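PDB 5A7Z: TRNA (adenine(9)-n1)-methyltransferase from Sulfolobus acidocaldarius, which catalyses the S-adenosyl-L-methionine-dependent methylation of adenosine 9 in tRNA, forming N(1)-methyladenosine. Local coordinates for residues V184-D188 and Q189-D193; R207-R211 and A212-L216; K244-E247 and I248-V252. One frame throughout, in Å; residues are numbered along the deposited sequence.

Interaction 1: V184-D188 and Q189-D193; sequences VVATD and QILRD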
loop_
_atom_site.group_PDB
_atom_site.type_symbol
_atom_site.label_atom_id
_atom_site.label_comp_id
_atom_site.label_asym_id
_atom_site.label_seq_id
_atom_site.Cartn_x
_atom_site.Cartn_y
_atom_site.Cartn_z
ATOM N N VAL A 184 12.249 -14.944 12.871
ATOM C CA VAL A 184 11.393 -14.063 13.648
ATOM C C VAL A 184 9.940 -14.320 13.249
ATOM O O VAL A 184 9.627 -14.446 12.066
ATOM C CB VAL A 184 11.717 -12.569 13.364
ATOM C CG1 VAL A 184 10.863 -11.665 14.244
ATOM C CG2 VAL A 184 13.206 -12.276 13.554
ATOM N N VAL A 185 9.054 -14.377 14.233
ATOM C CA VAL A 185 7.627 -14.516 13.969
ATOM C C VAL A 185 7.009 -13.126 13.918
ATOM O O VAL A 185 7.259 -12.314 14.783
ATOM C CB VAL A 185 6.922 -15.358 15.064
ATOM C CG1 VAL A 185 5.398 -15.176 15.008
ATOM C CG2 VAL A 185 7.299 -16.840 14.924
ATOM N N ALA A 186 6.207 -12.851 12.899
ATOM C CA ALA A 186 5.639 -11.528 12.770
ATOM C C ALA A 186 4.623 -11.270 13.889
ATOM O O ALA A 186 3.796 -12.118 14.205
ATOM C CB ALA A 186 4.992 -11.354 11.408
ATOM N N THR A 187 4.710 -10.091 14.481
ATOM C CA THR A 187 3.696 -9.605 15.387
ATOM C C THR A 187 3.182 -8.288 14.842
ATOM O O THR A 187 3.761 -7.711 13.909
ATOM C CB THR A 187 4.281 -9.313 16.763
ATOM O OG1 THR A 187 5.229 -8.265 16.637
ATOM C CG2 THR A 187 4.963 -10.527 17.352
ATOM N N ASP A 188 2.106 -7.805 15.437
ATOM C CA ASP A 188 1.525 -6.528 15.060
ATOM C C ASP A 188 2.584 -5.436 15.136
ATOM O O ASP A 188 2.726 -4.625 14.222
ATOM C CB ASP A 188 0.313 -6.190 15.964
ATOM C CG ASP A 188 -0.963 -6.970 15.564
ATOM O OD1 ASP A 188 -1.543 -6.636 14.506
ATOM O OD2 ASP A 188 -1.381 -7.918 16.297
ATOM N N GLN A 189 3.361 -5.438 16.205
ATOM C CA GLN A 189 4.259 -4.332 16.438
ATOM C C GLN A 189 5.506 -4.442 15.573
ATOM O O GLN A 189 5.981 -3.427 15.048
ATOM C CB GLN A 189 4.591 -4.190 17.933
ATOM C CG GLN A 189 3.388 -3.742 18.801
ATOM C CD GLN A 189 2.549 -2.612 18.170
ATOM O OE1 GLN A 189 1.439 -2.845 17.643
ATOM N NE2 GLN A 189 3.080 -1.388 18.209
ATOM N N ILE A 190 5.994 -5.657 15.343
ATOM C CA ILE A 190 7.110 -5.807 14.405
ATOM C C ILE A 190 6.779 -5.079 13.108
ATOM O O ILE A 190 7.590 -4.328 12.573
ATOM C CB ILE A 190 7.402 -7.255 14.046
ATOM C CG1 ILE A 190 7.914 -8.035 15.265
ATOM C CG2 ILE A 190 8.435 -7.306 12.917
ATOM C CD1 ILE A 190 9.121 -7.433 15.924
ATOM N N LEU A 191 5.561 -5.288 12.622
ATOM C CA LEU A 191 5.133 -4.681 11.376
ATOM C C LEU A 191 4.968 -3.181 11.454
ATOM O O LEU A 191 5.380 -2.478 10.543
ATOM C CB LEU A 191 3.840 -5.304 10.892
ATOM C CG LEU A 191 3.895 -6.809 10.656
ATOM C CD1 LEU A 191 2.580 -7.261 10.063
ATOM C CD2 LEU A 191 5.073 -7.188 9.759
ATOM N N ARG A 192 4.367 -2.679 12.533
ATOM C CA ARG A 192 4.138 -1.241 12.641
ATOM C C ARG A 192 5.465 -0.535 12.828
ATOM O O ARG A 192 5.655 0.578 12.359
ATOM C CB ARG A 192 3.160 -0.900 13.767
ATOM C CG ARG A 192 1.796 -1.569 13.586
ATOM C CD ARG A 192 0.606 -0.678 13.950
ATOM N NE ARG A 192 -0.663 -1.315 13.569
ATOM C CZ ARG A 192 -1.244 -2.316 14.242
ATOM N NH1 ARG A 192 -0.707 -2.768 15.380
ATOM N NH2 ARG A 192 -2.370 -2.868 13.785
ATOM N N ASP A 193 6.410 -1.221 13.444
ATOM C CA ASP A 193 7.710 -0.634 13.706
ATOM C C ASP A 193 8.652 -0.615 12.527
ATOM O O ASP A 193 9.725 -0.065 12.648
ATOM C CB ASP A 193 8.402 -1.373 14.843
ATOM C CG ASP A 193 7.745 -1.118 16.193
ATOM O OD1 ASP A 193 6.734 -0.355 16.233
ATOM O OD2 ASP A 193 8.227 -1.706 17.199
#

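Interaction 2: R207-R211 and A212-L216; sequences RRLDR and ATERL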
loop_
_atom_site.group_PDB
_atom_site.type_symbol
_atom_site.label_atom_id
_atom_site.label_comp_id
_atom_site.label_asym_id
_atom_site.label_seq_id
_atom_site.Cartn_x
_atom_site.Cartn_y
_atom_site.Cartn_z
ATOM N N ARG A 207 10.799 -21.618 0.435
ATOM C CA ARG A 207 11.538 -20.445 0.796
ATOM C C ARG A 207 11.308 -19.380 -0.214
ATOM O O ARG A 207 10.975 -19.623 -1.350
ATOM C CB ARG A 207 13.006 -20.625 1.107
ATOM C CG ARG A 207 13.354 -19.763 2.317
ATOM C CD ARG A 207 14.477 -18.775 2.093
ATOM N NE ARG A 207 15.030 -18.311 3.371
ATOM C CZ ARG A 207 15.569 -19.103 4.298
ATOM N NH1 ARG A 207 15.659 -20.410 4.103
ATOM N NH2 ARG A 207 16.023 -18.585 5.427
ATOM N N ARG A 208 11.440 -18.179 0.266
ATOM C CA ARG A 208 11.196 -16.999 -0.534
ATOM C C ARG A 208 12.488 -16.250 -0.632
ATOM O O ARG A 208 12.886 -15.557 0.283
ATOM C CB ARG A 208 10.131 -16.122 0.114
ATOM C CG ARG A 208 9.305 -15.303 -0.845
ATOM C CD ARG A 208 8.289 -14.481 -0.097
ATOM N NE ARG A 208 7.064 -15.223 0.132
ATOM C CZ ARG A 208 6.193 -15.514 -0.811
ATOM N NH1 ARG A 208 6.397 -15.139 -2.040
ATOM N NH2 ARG A 208 5.117 -16.184 -0.518
ATOM N N LEU A 209 13.145 -16.432 -1.750
ATOM C CA LEU A 209 14.395 -15.775 -2.021
ATOM C C LEU A 209 14.155 -14.340 -2.486
ATOM O O LEU A 209 13.456 -14.087 -3.475
ATOM C CB LEU A 209 15.205 -16.552 -3.075
ATOM C CG LEU A 209 16.428 -15.829 -3.697
ATOM C CD1 LEU A 209 17.425 -15.332 -2.640
ATOM C CD2 LEU A 209 17.138 -16.724 -4.711
ATOM N N ASP A 210 14.722 -13.417 -1.723
ATOM C CA ASP A 210 14.861 -12.024 -2.103
ATOM C C ASP A 210 16.288 -11.786 -2.621
ATOM O O ASP A 210 17.191 -11.430 -1.861
ATOM C CB ASP A 210 14.621 -11.173 -0.877
ATOM C CG ASP A 210 15.479 -11.598 0.272
ATOM O OD1 ASP A 210 15.519 -12.821 0.537
ATOM O OD2 ASP A 210 16.178 -10.750 0.857
ATOM N N ARG A 211 16.487 -12.006 -3.909
ATOM C CA ARG A 211 17.813 -12.103 -4.446
ATOM C C ARG A 211 18.500 -10.732 -4.619
ATOM O O ARG A 211 19.689 -10.617 -4.414
ATOM C CB ARG A 211 17.751 -12.784 -5.801
ATOM C CG ARG A 211 19.114 -12.934 -6.457
ATOM C CD ARG A 211 19.948 -13.936 -5.688
ATOM N NE ARG A 211 20.991 -14.585 -6.498
ATOM C CZ ARG A 211 21.432 -15.830 -6.277
ATOM N NH1 ARG A 211 20.885 -16.569 -5.302
ATOM N NH2 ARG A 211 22.410 -16.343 -7.027
ATOM N N ALA A 212 17.777 -9.721 -5.089
ATOM C CA ALA A 212 18.421 -8.424 -5.350
ATOM C C ALA A 212 18.730 -7.726 -4.014
ATOM O O ALA A 212 19.717 -6.999 -3.876
ATOM C CB ALA A 212 17.558 -7.560 -6.234
ATOM N N THR A 213 17.952 -8.037 -2.997
ATOM C CA THR A 213 18.245 -7.508 -1.681
ATOM C C THR A 213 19.380 -8.296 -0.976
ATOM O O THR A 213 20.210 -7.711 -0.295
ATOM C CB THR A 213 16.959 -7.401 -0.807
ATOM O OG1 THR A 213 16.586 -8.686 -0.287
ATOM C CG2 THR A 213 15.813 -6.850 -1.633
ATOM N N GLU A 214 19.433 -9.604 -1.174
ATOM C CA GLU A 214 20.590 -10.406 -0.730
ATOM C C GLU A 214 21.896 -9.896 -1.334
ATOM O O GLU A 214 22.930 -9.829 -0.675
ATOM C CB GLU A 214 20.372 -11.858 -1.108
ATOM C CG GLU A 214 21.586 -12.735 -0.994
ATOM C CD GLU A 214 21.336 -14.095 -1.598
ATOM O OE1 GLU A 214 20.455 -14.800 -1.079
ATOM O OE2 GLU A 214 21.964 -14.429 -2.628
ATOM N N ARG A 215 21.826 -9.501 -2.587
ATOM C CA ARG A 215 22.975 -8.973 -3.272
ATOM C C ARG A 215 23.444 -7.665 -2.642
ATOM O O ARG A 215 24.655 -7.455 -2.449
ATOM C CB ARG A 215 22.645 -8.779 -4.735
ATOM C CG ARG A 215 23.683 -8.007 -5.533
ATOM C CD ARG A 215 23.222 -7.795 -6.984
ATOM N NE ARG A 215 22.338 -8.867 -7.470
ATOM C CZ ARG A 215 21.147 -8.663 -8.045
ATOM N NH1 ARG A 215 20.672 -7.425 -8.242
ATOM N NH2 ARG A 215 20.433 -9.703 -8.437
ATOM N N LEU A 216 22.500 -6.789 -2.311
ATOM C CA LEU A 216 22.849 -5.537 -1.633
ATOM C C LEU A 216 23.466 -5.794 -0.245
ATOM O O LEU A 216 24.490 -5.229 0.093
ATOM C CB LEU A 216 21.623 -4.643 -1.476
ATOM C CG LEU A 216 22.014 -3.166 -1.421
ATOM C CD1 LEU A 216 22.243 -2.657 -2.836
ATOM C CD2 LEU A 216 20.960 -2.336 -0.720
#

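Interaction 3: K244-E247 and I248-V252; sequences KILE and IILRV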
loop_
_atom_site.group_PDB
_atom_site.type_symbol
_atom_site.label_atom_id
_atom_site.label_comp_id
_atom_site.label_asym_id
_atom_site.label_seq_id
_atom_site.Cartn_x
_atom_site.Cartn_y
_atom_site.Cartn_z
ATOM N N LYS A 244 -1.501 -11.194 -1.658
ATOM C CA LYS A 244 -2.224 -11.442 -0.420
ATOM C C LYS A 244 -1.382 -11.092 0.822
ATOM O O LYS A 244 -1.874 -10.482 1.758
ATOM C CB LYS A 244 -2.671 -12.895 -0.365
ATOM C CG LYS A 244 -3.612 -13.296 -1.494
ATOM C CD LYS A 244 -5.066 -13.209 -1.089
ATOM C CE LYS A 244 -5.881 -14.320 -1.726
ATOM N NZ LYS A 244 -6.018 -15.477 -0.800
ATOM N N ILE A 245 -0.109 -11.460 0.802
ATOM C CA ILE A 245 0.839 -11.030 1.821
ATOM C C ILE A 245 0.896 -9.496 1.904
ATOM O O ILE A 245 0.888 -8.916 3.005
ATOM C CB ILE A 245 2.276 -11.554 1.524
ATOM C CG1 ILE A 245 2.342 -13.088 1.583
ATOM C CG2 ILE A 245 3.278 -10.979 2.508
ATOM C CD1 ILE A 245 1.936 -13.658 2.924
ATOM N N LEU A 246 1.021 -8.842 0.752
ATOM C CA LEU A 246 1.017 -7.377 0.712
ATOM C C LEU A 246 -0.227 -6.815 1.417
ATOM O O LEU A 246 -0.142 -5.958 2.284
ATOM C CB LEU A 246 1.018 -6.918 -0.725
ATOM C CG LEU A 246 0.991 -5.402 -0.919
ATOM C CD1 LEU A 246 2.161 -4.795 -0.200
ATOM C CD2 LEU A 246 1.052 -5.058 -2.403
ATOM N N GLU A 247 -1.392 -7.311 1.044
ATOM C CA GLU A 247 -2.623 -6.810 1.633
ATOM C C GLU A 247 -2.687 -7.014 3.157
ATOM O O GLU A 247 -3.190 -6.158 3.881
ATOM C CB GLU A 247 -3.844 -7.430 0.964
ATOM C CG GLU A 247 -5.123 -6.883 1.547
ATOM C CD GLU A 247 -6.365 -7.298 0.792
ATOM O OE1 GLU A 247 -6.239 -7.725 -0.368
ATOM O OE2 GLU A 247 -7.483 -7.195 1.372
ATOM N N ILE A 248 -2.155 -8.122 3.643
ATOM C CA ILE A 248 -2.080 -8.338 5.077
ATOM C C ILE A 248 -1.262 -7.268 5.768
ATOM O O ILE A 248 -1.629 -6.805 6.859
ATOM C CB ILE A 248 -1.486 -9.715 5.428
ATOM C CG1 ILE A 248 -2.493 -10.825 5.108
ATOM C CG2 ILE A 248 -1.092 -9.757 6.899
ATOM C CD1 ILE A 248 -1.889 -12.217 5.033
ATOM N N ILE A 249 -0.108 -6.940 5.194
ATOM C CA ILE A 249 0.792 -5.949 5.810
ATOM C C ILE A 249 0.033 -4.627 5.853
ATOM O O ILE A 249 0.012 -3.940 6.851
ATOM C CB ILE A 249 2.114 -5.734 5.006
ATOM C CG1 ILE A 249 2.870 -7.043 4.742
ATOM C CG2 ILE A 249 3.037 -4.760 5.721
ATOM C CD1 ILE A 249 3.293 -7.778 5.985
ATOM N N LEU A 250 -0.579 -4.279 4.748
ATOM C CA LEU A 250 -1.275 -3.006 4.637
ATOM C C LEU A 250 -2.545 -2.963 5.524
ATOM O O LEU A 250 -2.877 -1.916 6.032
ATOM C CB LEU A 250 -1.604 -2.716 3.178
ATOM C CG LEU A 250 -0.403 -2.543 2.232
ATOM C CD1 LEU A 250 -0.872 -2.541 0.781
ATOM C CD2 LEU A 250 0.352 -1.257 2.533
ATOM N N ARG A 251 -3.201 -4.105 5.763
ATOM C CA ARG A 251 -4.356 -4.129 6.675
ATOM C C ARG A 251 -3.901 -3.629 8.001
ATOM O O ARG A 251 -4.603 -2.910 8.669
ATOM C CB ARG A 251 -4.887 -5.548 6.953
ATOM C CG ARG A 251 -5.414 -6.376 5.804
ATOM C CD ARG A 251 -6.453 -5.678 5.025
ATOM N NE ARG A 251 -7.370 -6.615 4.349
ATOM C CZ ARG A 251 -8.661 -6.716 4.632
ATOM N NH1 ARG A 251 -9.176 -6.063 5.665
ATOM N NH2 ARG A 251 -9.430 -7.502 3.927
ATOM N N VAL A 252 -2.764 -4.164 8.438
ATOM C CA VAL A 252 -2.283 -3.967 9.781
ATOM C C VAL A 252 -1.765 -2.534 9.931
ATOM O O VAL A 252 -2.107 -1.847 10.881
ATOM C CB VAL A 252 -1.189 -4.984 10.121
ATOM C CG1 VAL A 252 -0.510 -4.617 11.416
ATOM C CG2 VAL A 252 -1.775 -6.389 10.211
#

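Interaction 1: V184-D188 and Q189-D193
Asp188 and Arg192, one helical turn apart, lie side by side and point the same way, their carboxylate and guanidinium planes only 2° apart. The planes are almost parallel but displaced, and the ion pair is long, with Asp188 OD1 3.9 Å from Arg192 NH2. Each group has its stronger partner beyond the turn: OD1 accepts from the backbone N of Leu259, and NH2 donates to the carbonyl of Val252. At the guanidinium edge, in its plane, Gln189 OE1 takes a weak hydrogen bond from Arg192 NH1 at 3.1 Å, which adds a second constraint on the rotation of the group. Arg192 NH1 also passes Asp188 CB at 3.6 Å.

Thr187 meets Ile190 obliquely at the start of the helix. Its hydroxyl sits between the backbone N and the carbonyl carbon (chi1 64°), from where OG1 accepts a nearly straight bond from Ile190 N at 3.0 Å, with an N-H...O angle of 167°. This is an N-cap, satisfying an amide that has no carbonyl one turn earlier in the helix. Leu191 N then bonds to Thr187 O at 3.3 Å, and Arg192 N to Asp188 O at 3.1 Å.

The turn carries the chain from strand 184-185 into helix 188-192. Val184 and Ala186 continue the parallel pairing with strand 226-228, Ile190 rests on Val227 of that strand, and Arg192 reaches the C-terminal part of helix 242-255.

Interaction 2: R207-R211 and A212-L216
Asp210 O accepts from Glu214 N at 3.0 Å, with an N-H...O angle of 156°, in the first turn of helix 211-220. Thr213 OG1 may donate to the same oxygen at 3.2 Å, but this bond is doubtful because the hydroxyl is too close to a neighbouring atom in the model. Asp210 occupies the N-cap position but makes no capping bond with its side chain; its OD1 instead forms a salt bridge with Arg226. The next bond along the helix joins Arg215 N to Arg211 O at 3.0 Å.

Among the side chains, Glu214 is the link between two neighbours. Extended beyond CG, it brings OE1 to 3.4 Å from Leu209 CD1, and its OE2 lies over one face of the Arg211 guanidinium, 3.6 Å from NH1. The two planes stand 45° apart and no N-H points at the oxygen. Arg211 leaves the helix with CG anti to its own N (chi1 180°) and then bends at chi2, which also brings CD close to that oxygen. Replacing Arg211 by an alanine would probably leave Glu214 OE2 without its nearby positive charge and uncover Phe119, against which the arginine packs.

The Asp113 carboxylate accepts from the amides of Ala212 and Thr213, taking up two N-H groups of the first turn. The Arg211-Glu214 attraction, by contrast, rests on charge and not on a directed N-H bond.

Interaction 3: K244-E247 and I248-V252
Glu247 OE2 lies at the edge of the Arg251 guanidinium, near its plane, and a single oxygen serves both nitrogens on that edge. Arg251 NE is 3.0 Å from Glu247 OE2 and Arg251 NH2 3.2 Å from it; both hydrogen bonds are weak, as one oxygen placed between two roughly parallel N-H bonds cannot lie in line with either. The carboxylate and guanidinium planes are 18° apart, and the two chains run side by side in the same direction. Glu247 achieves this with an extended chain, CG anti to the backbone N (chi1 -178°), whereas Arg251 bends at chi2 to bring its NE back along the preceding turn. At the remaining nitrogen, NH1 makes a weak hydrogen bond to Gln257.

This is an i to i+4 salt bridge on helix 242-255, and beside it runs the regular helical ladder: Ile248 N to Lys244 O, Ile249 N to Ile245 O and Leu250 N to Leu246 O. The next rung, Arg251 N to Glu247 O, measures 2.8 Å. In this SPOUT-type, class IV-like methyltransferase domain the helix packs beside the mixed sheet, and its residues divide by the surface they meet. Leu246 and Leu250 cross at an oblique angle, Leu246 CG 3.8 Å from Leu250 CD1, and both press on Met110 of strand 109-113. Helix 122-142 closes over them, with Cys135 against Leu246 and Phe142 against Leu250. Ile248 packs on Leu259 of helix 259-265, while Arg251 touches Ala262 and Leu266, and Glu247 also meets Leu266.

Overall arrangement
Interactions 1, 2 and 3 follow one another along the chain, all within the TRM10-type methyltransferase range. Interactions 1 and 2 each lead from a strand of the same mixed sheet into a helix, yet their centres are 20 Å apart and they do not touch. Interaction 3, on helix 242-255, has its centre 12 Å from that of interaction 1, and the two meet directly: Leu191 packs on Ile249 and Val252, next to the hydrogen bond from Arg192 to the Val252 carbonyl. Interaction 2 stays separate, about 5 Å from interaction 3 at the nearest atoms. The short helix 188-192 is thereby joined to helix 242-255, while helix 211-220 begins elsewhere on the domain.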